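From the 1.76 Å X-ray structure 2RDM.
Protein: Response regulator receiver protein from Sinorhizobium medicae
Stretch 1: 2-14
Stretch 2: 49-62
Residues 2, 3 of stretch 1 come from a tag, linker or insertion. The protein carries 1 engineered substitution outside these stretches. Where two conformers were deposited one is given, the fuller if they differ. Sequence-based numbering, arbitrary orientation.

Stretch 1, residues 2-14: SLEAVTILLADDE
Stretch 2, residues 49-62: AAIDGVVTDIRFCQ

Parallel strands run side by side, ending at Ala11 and Asp57: their N-to-C directions differ by 18° and their axes approach to 4.7 Å. Backbone torsions are extended, with phi/psi of -84/121 at Leu9, -116/121 at Leu10, -134/124 at Val54 and -116/113 at Val55. The register pairs Leu9 with Val54, Leu10 with Val55 and Ala11 with Thr56, the CA atoms of Leu9 and Val54 lying 4.8 Å apart.

The ladder alternates between the two strands, as parallel pairing requires. Asp52 N donates to Thr7 O (2.9 Å, 151°), Leu9 N to Gly53 O (3.0 Å), Val55 N to Leu9 O (2.8 Å), Ala11 N to Val55 O (2.9 Å) and Asp57 N to Ala11 O (2.9 Å, 172°). Gly53 N adds a weak bond to Thr7 O at 3.4 Å, bent to 128°. Between these rungs, Leu10 CA makes a CA-H...O contact with Val55 O at 3.2 Å.

Side chains alternate between the two sheet faces. Ile8 (chi1 m, chi2 m), Leu10 (t, p) and Val55 (t) share one face, where Ile8 CG2 lies 3.7 Å from Val55 CG2 and Leu10 CD1 lies 3.8 Å from Val55 CG1, so Val55 packs against both. Gly53 belongs to this face but has no side chain; an ideal CB would stand only 3.1 Å from Ile8 CD1, a tight fit.

Leu9 (t, p), Ala11, Val54 (t) and Thr56 (t) occupy the other face. Leu9 CB meets Ile51 CG2 at 3.8 Å, with Ile51 in m, m, and Val54 CG2 at 4.3 Å. The Phe60 ring (chi1 m, chi2 -77°) reaches back to place CZ 3.7 Å from Ala11 CB; Ala11 O and Asp12 N lie at the ring edge, near its plane.

Polar groups bind both ends. At the start of the ladder, Asp52 (chi1 m, chi2 -62°) points toward the first stretch, and its OD2 accepts from Thr7 N at 2.8 Å and 177°. Asp52 OD2 also accepts from a water at 2.7 Å; that water accepts from Ser2 N (2.8 Å), a tag residue, so it bridges the two stretches.

Beyond the ladder, Asp12 (t) and Asp57 (m) bring OD2 and OD1, respectively, to 2.7 Å. Two carboxylates this close imply that one acid group probably holds a proton, though which one is not decided. Asp57 OD2 accepts from Asp13 N at 3.2 Å and 164°. Asp13 (chi1 -116°) receives a water bond at OD1 (2.6 Å); that water also accepts weakly from Cys61 N at 3.4 Å.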

ATOM      1  N   SER A   2     -10.802   1.504 -28.031  1.00 61.56           N
ATOM      2  CA  SER A   2     -12.261   1.496 -28.324  1.00 61.08           C
ATOM      3  C   SER A   2     -13.085   1.594 -27.042  1.00 61.45           C
ATOM      4  O   SER A   2     -12.548   1.501 -25.934  1.00 61.90           O
ATOM      5  CB  SER A   2     -12.648   0.234 -29.105  1.00 62.62           C
ATOM      6  OG  SER A   2     -12.833  -0.877 -28.241  1.00 54.68           O
ATOM      7  N   LEU A   3     -14.394   1.769 -27.209  1.00 56.88           N
ATOM      8  CA  LEU A   3     -15.327   1.835 -26.088  1.00 57.95           C
ATOM      9  C   LEU A   3     -15.591   0.468 -25.469  1.00 52.70           C
ATOM     10  O   LEU A   3     -16.003   0.373 -24.314  1.00 50.94           O
ATOM     11  CB  LEU A   3     -16.665   2.417 -26.553  1.00 60.41           C
ATOM     12  CG  LEU A   3     -16.727   3.869 -27.022  1.00 66.65           C
ATOM     13  CD1 LEU A   3     -17.782   4.007 -28.097  1.00 65.97           C
ATOM     14  CD2 LEU A   3     -16.993   4.826 -25.867  1.00 69.50           C
ATOM     15  N   GLU A   4     -15.375  -0.582 -26.249  1.00 51.44           N
ATOM     16  CA  GLU A   4     -15.778  -1.923 -25.853  1.00 50.64           C
ATOM     17  C   GLU A   4     -14.637  -2.711 -25.221  1.00 49.50           C
ATOM     18  O   GLU A   4     -14.868  -3.600 -24.391  1.00 49.72           O
ATOM     19  CB  GLU A   4     -16.360  -2.674 -27.063  1.00 54.91           C
ATOM     20  CG  GLU A   4     -17.143  -3.959 -26.735  1.00 58.52           C
ATOM     21  CD  GLU A   4     -18.487  -3.717 -26.047  1.00 59.77           C
ATOM     22  OE1 GLU A   4     -19.054  -2.604 -26.144  1.00 59.31           O
ATOM     23  OE2 GLU A   4     -18.987  -4.666 -25.409  1.00 67.75           O
ATOM     24  N   ALA A   5     -13.409  -2.377 -25.597  1.00 42.81           N
ATOM     25  CA  ALA A   5     -12.260  -3.160 -25.162  1.00 44.43           C
ATOM     26  C   ALA A   5     -11.111  -2.317 -24.630  1.00 40.50           C
ATOM     27  O   ALA A   5     -11.026  -1.116 -24.885  1.00 40.75           O
ATOM     28  CB  ALA A   5     -11.783  -4.044 -26.286  1.00 44.15           C
ATOM     29  N   VAL A   6     -10.230  -2.987 -23.892  1.00 39.99           N
ATOM     30  CA  VAL A   6      -9.060  -2.380 -23.293  1.00 33.92           C
ATOM     31  C   VAL A   6      -7.894  -2.717 -24.198  1.00 28.55           C
ATOM     32  O   VAL A   6      -7.651  -3.885 -24.485  1.00 34.18           O
ATOM     33  CB  VAL A   6      -8.804  -2.954 -21.872  1.00 33.55           C
ATOM     34  CG1 VAL A   6      -7.487  -2.422 -21.274  1.00 31.53           C
ATOM     35  CG2 VAL A   6      -9.971  -2.627 -20.960  1.00 38.03           C
ATOM     36  N   THR A   7      -7.160  -1.698 -24.627  1.00 32.06           N
ATOM     37  CA  THR A   7      -6.063  -1.895 -25.571  1.00 32.74           C
ATOM     38  C   THR A   7      -4.698  -1.839 -24.895  1.00 25.89           C
ATOM     39  O   THR A   7      -4.369  -0.862 -24.216  1.00 28.18           O
ATOM     40  CB  THR A   7      -6.117  -0.839 -26.695  1.00 36.43           C
ATOM     41  OG1 THR A   7      -7.417  -0.869 -27.301  1.00 36.08           O
ATOM     42  CG2 THR A   7      -5.053  -1.118 -27.758  1.00 29.18           C
ATOM     43  N   ILE A   8      -3.889  -2.872 -25.122  1.00 30.69           N
ATOM     44  CA  ILE A   8      -2.552  -2.912 -24.575  1.00 29.26           C
ATOM     45  C   ILE A   8      -1.538  -2.789 -25.715  1.00 28.12           C
ATOM     46  O   ILE A   8      -1.609  -3.529 -26.696  1.00 29.57           O
ATOM     47  CB  ILE A   8      -2.317  -4.216 -23.787  1.00 29.06           C
ATOM     48  CG1 ILE A   8      -3.349  -4.369 -22.640  1.00 26.37           C
ATOM     49  CG2 ILE A   8      -0.909  -4.279 -23.285  1.00 29.80           C
ATOM     50  CD1 ILE A   8      -3.333  -3.265 -21.602  1.00 27.93           C
ATOM     51  N   LEU A   9      -0.637  -1.811 -25.599  1.00 25.38           N
ATOM     52  CA  LEU A   9       0.459  -1.683 -26.534  1.00 27.52           C
ATOM     53  C   LEU A   9       1.512  -2.627 -26.015  1.00 27.64           C
ATOM     54  O   LEU A   9       1.970  -2.469 -24.884  1.00 30.71           O
ATOM     55  CB  LEU A   9       0.996  -0.258 -26.546  1.00 27.42           C
ATOM     56  CG  LEU A   9       2.144   0.070 -27.513  1.00 24.46           C
ATOM     57  CD1 LEU A   9       1.809  -0.292 -28.968  1.00 25.24           C
ATOM     58  CD2 LEU A   9       2.546   1.524 -27.393  1.00 26.45           C
ATOM     59  N   LEU A  10       1.891  -3.595 -26.845  1.00 32.95           N
ATOM     60  CA  LEU A  10       2.899  -4.580 -26.492  1.00 31.56           C
ATOM     61  C   LEU A  10       4.105  -4.419 -27.409  1.00 30.93           C
ATOM     62  O   LEU A  10       3.973  -4.538 -28.627  1.00 32.55           O
ATOM     63  CB  LEU A  10       2.315  -5.989 -26.614  1.00 30.25           C
ATOM     64  CG  LEU A  10       3.245  -7.202 -26.515  1.00 30.38           C
ATOM     65  CD1 LEU A  10       3.779  -7.385 -25.090  1.00 31.71           C
ATOM     66  CD2 LEU A  10       2.529  -8.467 -26.973  1.00 36.73           C
ATOM     67  N   ALA A  11       5.271  -4.156 -26.826  1.00 30.71           N
ATOM     68  CA  ALA A  11       6.487  -3.928 -27.602  1.00 28.09           C
ATOM     69  C   ALA A  11       7.538  -4.971 -27.255  1.00 30.07           C
ATOM     70  O   ALA A  11       8.121  -4.927 -26.168  1.00 31.14           O
ATOM     71  CB  ALA A  11       7.036  -2.500 -27.353  1.00 28.25           C
ATOM     72  N   ASP A  12       7.748  -5.920 -28.162  1.00 30.18           N
ATOM     73  CA  ASP A  12       8.726  -6.993 -27.953  1.00 36.47           C
ATOM     74  C   ASP A  12       9.370  -7.385 -29.274  1.00 40.70           C
ATOM     75  O   ASP A  12       8.681  -7.544 -30.279  1.00 41.23           O
ATOM     76  CB  ASP A  12       8.098  -8.229 -27.262  1.00 37.66           C
ATOM     77  CG  ASP A  12       9.152  -9.240 -26.767  1.00 46.52           C
ATOM     78  OD1 ASP A  12       9.977  -9.742 -27.562  1.00 53.78           O
ATOM     79  OD2 ASP A  12       9.163  -9.547 -25.563  1.00 49.34           O
ATOM     80  N   ASP A  13      10.693  -7.558 -29.217  1.00 50.90           N
ATOM     81  CA  ASP A  13      11.576  -7.875 -30.351  1.00 59.37           C
ATOM     82  C   ASP A  13      11.316  -9.203 -31.050  1.00 64.81           C
ATOM     83  O   ASP A  13      11.116  -9.240 -32.267  1.00 65.95           O
ATOM     84  CB  ASP A  13      13.032  -7.902 -29.863  1.00 63.45           C
ATOM     85  CG  ASP A  13      13.891  -6.831 -30.494  1.00 69.63           C
ATOM     86  OD1 ASP A  13      13.519  -6.297 -31.560  1.00 77.04           O
ATOM     87  OD2 ASP A  13      14.964  -6.542 -29.926  1.00 73.22           O
ATOM     88  N   GLU A  14      11.369 -10.294 -30.287  1.00 67.13           N
ATOM     89  CA  GLU A  14      11.355 -11.630 -30.883  1.00 72.16           C
ATOM     90  C   GLU A  14       9.960 -12.182 -31.169  1.00 69.93           C
ATOM     91  O   GLU A  14       9.013 -11.945 -30.410  1.00 66.24           O
ATOM     92  CB  GLU A  14      12.201 -12.624 -30.076  1.00 72.64           C
ATOM     93  CG  GLU A  14      11.999 -12.597 -28.573  1.00 76.74           C
ATOM     94  CD  GLU A  14      12.895 -13.597 -27.858  1.00 81.40           C
ATOM     95  OE1 GLU A  14      12.904 -14.783 -28.260  1.00 88.80           O
ATOM     96  OE2 GLU A  14      13.583 -13.202 -26.890  1.00 87.16           O
ATOM     97  N   ALA A  49      -3.747   7.142 -30.931  1.00 40.40           N
ATOM     98  CA  ALA A  49      -4.453   5.876 -30.748  1.00 41.33           C
ATOM     99  C   ALA A  49      -4.813   5.650 -29.275  1.00 41.25           C
ATOM    100  O   ALA A  49      -4.067   6.052 -28.376  1.00 39.04           O
ATOM    101  CB  ALA A  49      -3.620   4.720 -31.279  1.00 41.69           C
ATOM    102  N   ALA A  50      -5.977   5.044 -29.040  1.00 41.13           N
ATOM    103  CA  ALA A  50      -6.440   4.744 -27.686  1.00 41.06           C
ATOM    104  C   ALA A  50      -5.586   3.621 -27.118  1.00 34.98           C
ATOM    105  O   ALA A  50      -5.726   2.468 -27.520  1.00 39.23           O
ATOM    106  CB  ALA A  50      -7.910   4.343 -27.690  1.00 42.09           C
ATOM    107  N   ILE A  51      -4.680   3.981 -26.212  1.00 33.31           N
ATOM    108  CA  ILE A  51      -3.813   3.012 -25.538  0.50 31.00           C
ATOM    109  C   ILE A  51      -4.059   3.050 -24.032  1.00 28.29           C
ATOM    110  O   ILE A  51      -3.874   4.095 -23.395  1.00 28.90           O
ATOM    111  CB  ILE A  51      -2.315   3.291 -25.828  0.50 32.84           C
ATOM    112  CG1 ILE A  51      -2.028   3.340 -27.342  0.50 35.67           C
ATOM    113  CG2 ILE A  51      -1.414   2.281 -25.089  0.50 34.45           C
ATOM    114  CD1 ILE A  51      -1.837   1.985 -28.028  0.50 23.75           C
ATOM    115  N   ASP A  52      -4.456   1.913 -23.465  1.00 28.40           N
ATOM    116  CA  ASP A  52      -4.823   1.852 -22.060  1.00 31.38           C
ATOM    117  C   ASP A  52      -3.726   1.322 -21.145  1.00 27.28           C
ATOM    118  O   ASP A  52      -3.802   1.491 -19.936  1.00 27.67           O
ATOM    119  CB  ASP A  52      -6.082   1.018 -21.901  1.00 32.02           C
ATOM    120  CG  ASP A  52      -7.241   1.561 -22.724  1.00 36.43           C
ATOM    121  OD1 ASP A  52      -7.669   2.704 -22.468  1.00 39.79           O
ATOM    122  OD2 ASP A  52      -7.701   0.839 -23.633  1.00 32.78           O
ATOM    123  N   GLY A  53      -2.706   0.690 -21.705  1.00 28.60           N
ATOM    124  CA  GLY A  53      -1.620   0.196 -20.878  1.00 28.25           C
ATOM    125  C   GLY A  53      -0.490  -0.185 -21.792  1.00 24.82           C
ATOM    126  O   GLY A  53      -0.697  -0.367 -22.996  1.00 25.77           O
ATOM    127  N   VAL A  54       0.706  -0.312 -21.236  1.00 26.73           N
ATOM    128  CA  VAL A  54       1.872  -0.532 -22.065  1.00 24.00           C
ATOM    129  C   VAL A  54       2.695  -1.659 -21.444  1.00 26.24           C
ATOM    130  O   VAL A  54       3.029  -1.590 -20.268  1.00 27.82           O
ATOM    131  CB  VAL A  54       2.735   0.762 -22.199  1.00 26.86           C
ATOM    132  CG1 VAL A  54       4.033   0.474 -22.951  1.00 32.12           C
ATOM    133  CG2 VAL A  54       1.947   1.893 -22.895  1.00 27.11           C
ATOM    134  N   VAL A  55       2.956  -2.693 -22.235  1.00 24.82           N
ATOM    135  CA  VAL A  55       3.840  -3.795 -21.841  1.00 27.99           C
ATOM    136  C   VAL A  55       5.044  -3.783 -22.782  1.00 28.27           C
ATOM    137  O   VAL A  55       4.891  -4.084 -23.974  1.00 28.49           O
ATOM    138  CB  VAL A  55       3.118  -5.160 -21.927  1.00 28.94           C
ATOM    139  CG1 VAL A  55       4.039  -6.263 -21.513  1.00 25.87           C
ATOM    140  CG2 VAL A  55       1.899  -5.206 -21.012  1.00 22.75           C
ATOM    141  N   THR A  56       6.228  -3.471 -22.250  1.00 30.06           N
ATOM    142  CA  THR A  56       7.400  -3.210 -23.100  1.00 28.89           C
ATOM    143  C   THR A  56       8.669  -3.910 -22.626  1.00 25.75           C
ATOM    144  O   THR A  56       8.945  -3.941 -21.434  1.00 28.40           O
ATOM    145  CB  THR A  56       7.670  -1.663 -23.282  1.00 28.92           C
ATOM    146  OG1 THR A  56       8.776  -1.445 -24.180  1.00 33.50           O
ATOM    147  CG2 THR A  56       7.967  -0.954 -21.945  1.00 27.22           C
ATOM    148  N   ASP A  57       9.442  -4.441 -23.577  1.00 28.00           N
ATOM    149  CA  ASP A  57      10.843  -4.856 -23.326  1.00 32.30           C
ATOM    150  C   ASP A  57      11.715  -3.702 -22.861  1.00 32.94           C
ATOM    151  O   ASP A  57      11.440  -2.559 -23.184  1.00 30.73           O
ATOM    152  CB  ASP A  57      11.512  -5.335 -24.615  1.00 35.35           C
ATOM    153  CG  ASP A  57      10.969  -6.631 -25.124  1.00 45.88           C
ATOM    154  OD1 ASP A  57      10.038  -7.191 -24.507  1.00 46.43           O
ATOM    155  OD2 ASP A  57      11.492  -7.083 -26.169  1.00 46.26           O
ATOM    156  N   ILE A  58      12.824  -4.013 -22.190  1.00 31.34           N
ATOM    157  CA  ILE A  58      13.807  -2.989 -21.844  1.00 34.71           C
ATOM    158  C   ILE A  58      14.720  -2.709 -23.037  1.00 41.27           C
ATOM    159  O   ILE A  58      14.945  -1.552 -23.394  1.00 43.17           O
ATOM    160  CB  ILE A  58      14.649  -3.393 -20.590  1.00 38.31           C
ATOM    161  CG1 ILE A  58      13.761  -3.443 -19.345  1.00 40.05           C
ATOM    162  CG2 ILE A  58      15.826  -2.438 -20.367  1.00 44.52           C
ATOM    163  CD1 ILE A  58      12.737  -2.345 -19.312  1.00 43.22           C
ATOM    164  N   ARG A  59      15.237  -3.770 -23.651  1.00 40.47           N
ATOM    165  CA  ARG A  59      16.188  -3.632 -24.749  1.00 47.32           C
ATOM    166  C   ARG A  59      15.547  -4.006 -26.079  1.00 42.97           C
ATOM    167  O   ARG A  59      14.879  -5.031 -26.191  1.00 45.54           O
ATOM    168  CB  ARG A  59      17.423  -4.512 -24.514  1.00 49.13           C
ATOM    169  CG  ARG A  59      18.107  -4.326 -23.172  1.00 59.43           C
ATOM    170  CD  ARG A  59      19.166  -5.401 -22.956  1.00 62.04           C
ATOM    171  NE  ARG A  59      19.631  -5.464 -21.569  1.00 77.65           N
ATOM    172  CZ  ARG A  59      20.797  -4.987 -21.135  1.00 85.38           C
ATOM    173  NH1 ARG A  59      21.646  -4.399 -21.972  1.00 88.08           N
ATOM    174  NH2 ARG A  59      21.120  -5.100 -19.852  1.00 88.07           N
ATOM    175  N   PHE A  60      15.752  -3.164 -27.085  1.00 39.74           N
ATOM    176  CA  PHE A  60      15.393  -3.498 -28.451  1.00 37.94           C
ATOM    177  C   PHE A  60      16.680  -3.592 -29.265  1.00 43.93           C
ATOM    178  O   PHE A  60      17.763  -3.422 -28.704  1.00 44.49           O
ATOM    179  CB  PHE A  60      14.430  -2.459 -29.005  1.00 35.03           C
ATOM    180  CG  PHE A  60      13.108  -2.423 -28.267  1.00 36.23           C
ATOM    181  CD1 PHE A  60      12.144  -3.403 -28.505  1.00 35.29           C
ATOM    182  CD2 PHE A  60      12.850  -1.438 -27.318  1.00 36.94           C
ATOM    183  CE1 PHE A  60      10.925  -3.387 -27.822  1.00 40.18           C
ATOM    184  CE2 PHE A  60      11.629  -1.415 -26.627  1.00 32.04           C
ATOM    185  CZ  PHE A  60      10.676  -2.388 -26.881  1.00 32.13           C
ATOM    186  N   CYS A  61      16.571  -3.885 -30.563  1.00 47.84           N
ATOM    187  CA  CYS A  61      17.757  -3.993 -31.430  1.00 53.36           C
ATOM    188  C   CYS A  61      18.524  -2.674 -31.451  1.00 53.10           C
ATOM    189  O   CYS A  61      19.756  -2.664 -31.372  1.00 53.57           O
ATOM    190  CB  CYS A  61      17.373  -4.403 -32.855  1.00 55.00           C
ATOM    191  SG  CYS A  61      16.592  -6.026 -32.986  1.00 68.26           S
ATOM    192  N   GLN A  62      17.768  -1.579 -31.534  1.00 51.22           N
ATOM    193  CA  GLN A  62      18.321  -0.229 -31.549  0.50 52.43           C
ATOM    194  C   GLN A  62      17.567   0.667 -30.559  1.00 53.63           C
ATOM    195  O   GLN A  62      16.415   0.373 -30.215  1.00 47.49           O
ATOM    196  CB  GLN A  62      18.237   0.360 -32.966  0.50 54.13           C
ATOM    197  CG  GLN A  62      19.215  -0.247 -33.982  0.50 54.42           C
ATOM    198  CD  GLN A  62      20.673  -0.030 -33.611  0.50 52.15           C
ATOM    199  OE1 GLN A  62      21.074   1.070 -33.234  0.50 54.22           O
ATOM    200  NE2 GLN A  62      21.475  -1.083 -33.724  0.50 48.07           N
TER
HETATM  201  O   HOH W   1      -9.316   1.365 -25.686  1.00 57.81           O
HETATM  202  O   HOH W   2      13.533  -3.768 -32.058  1.00 50.23           O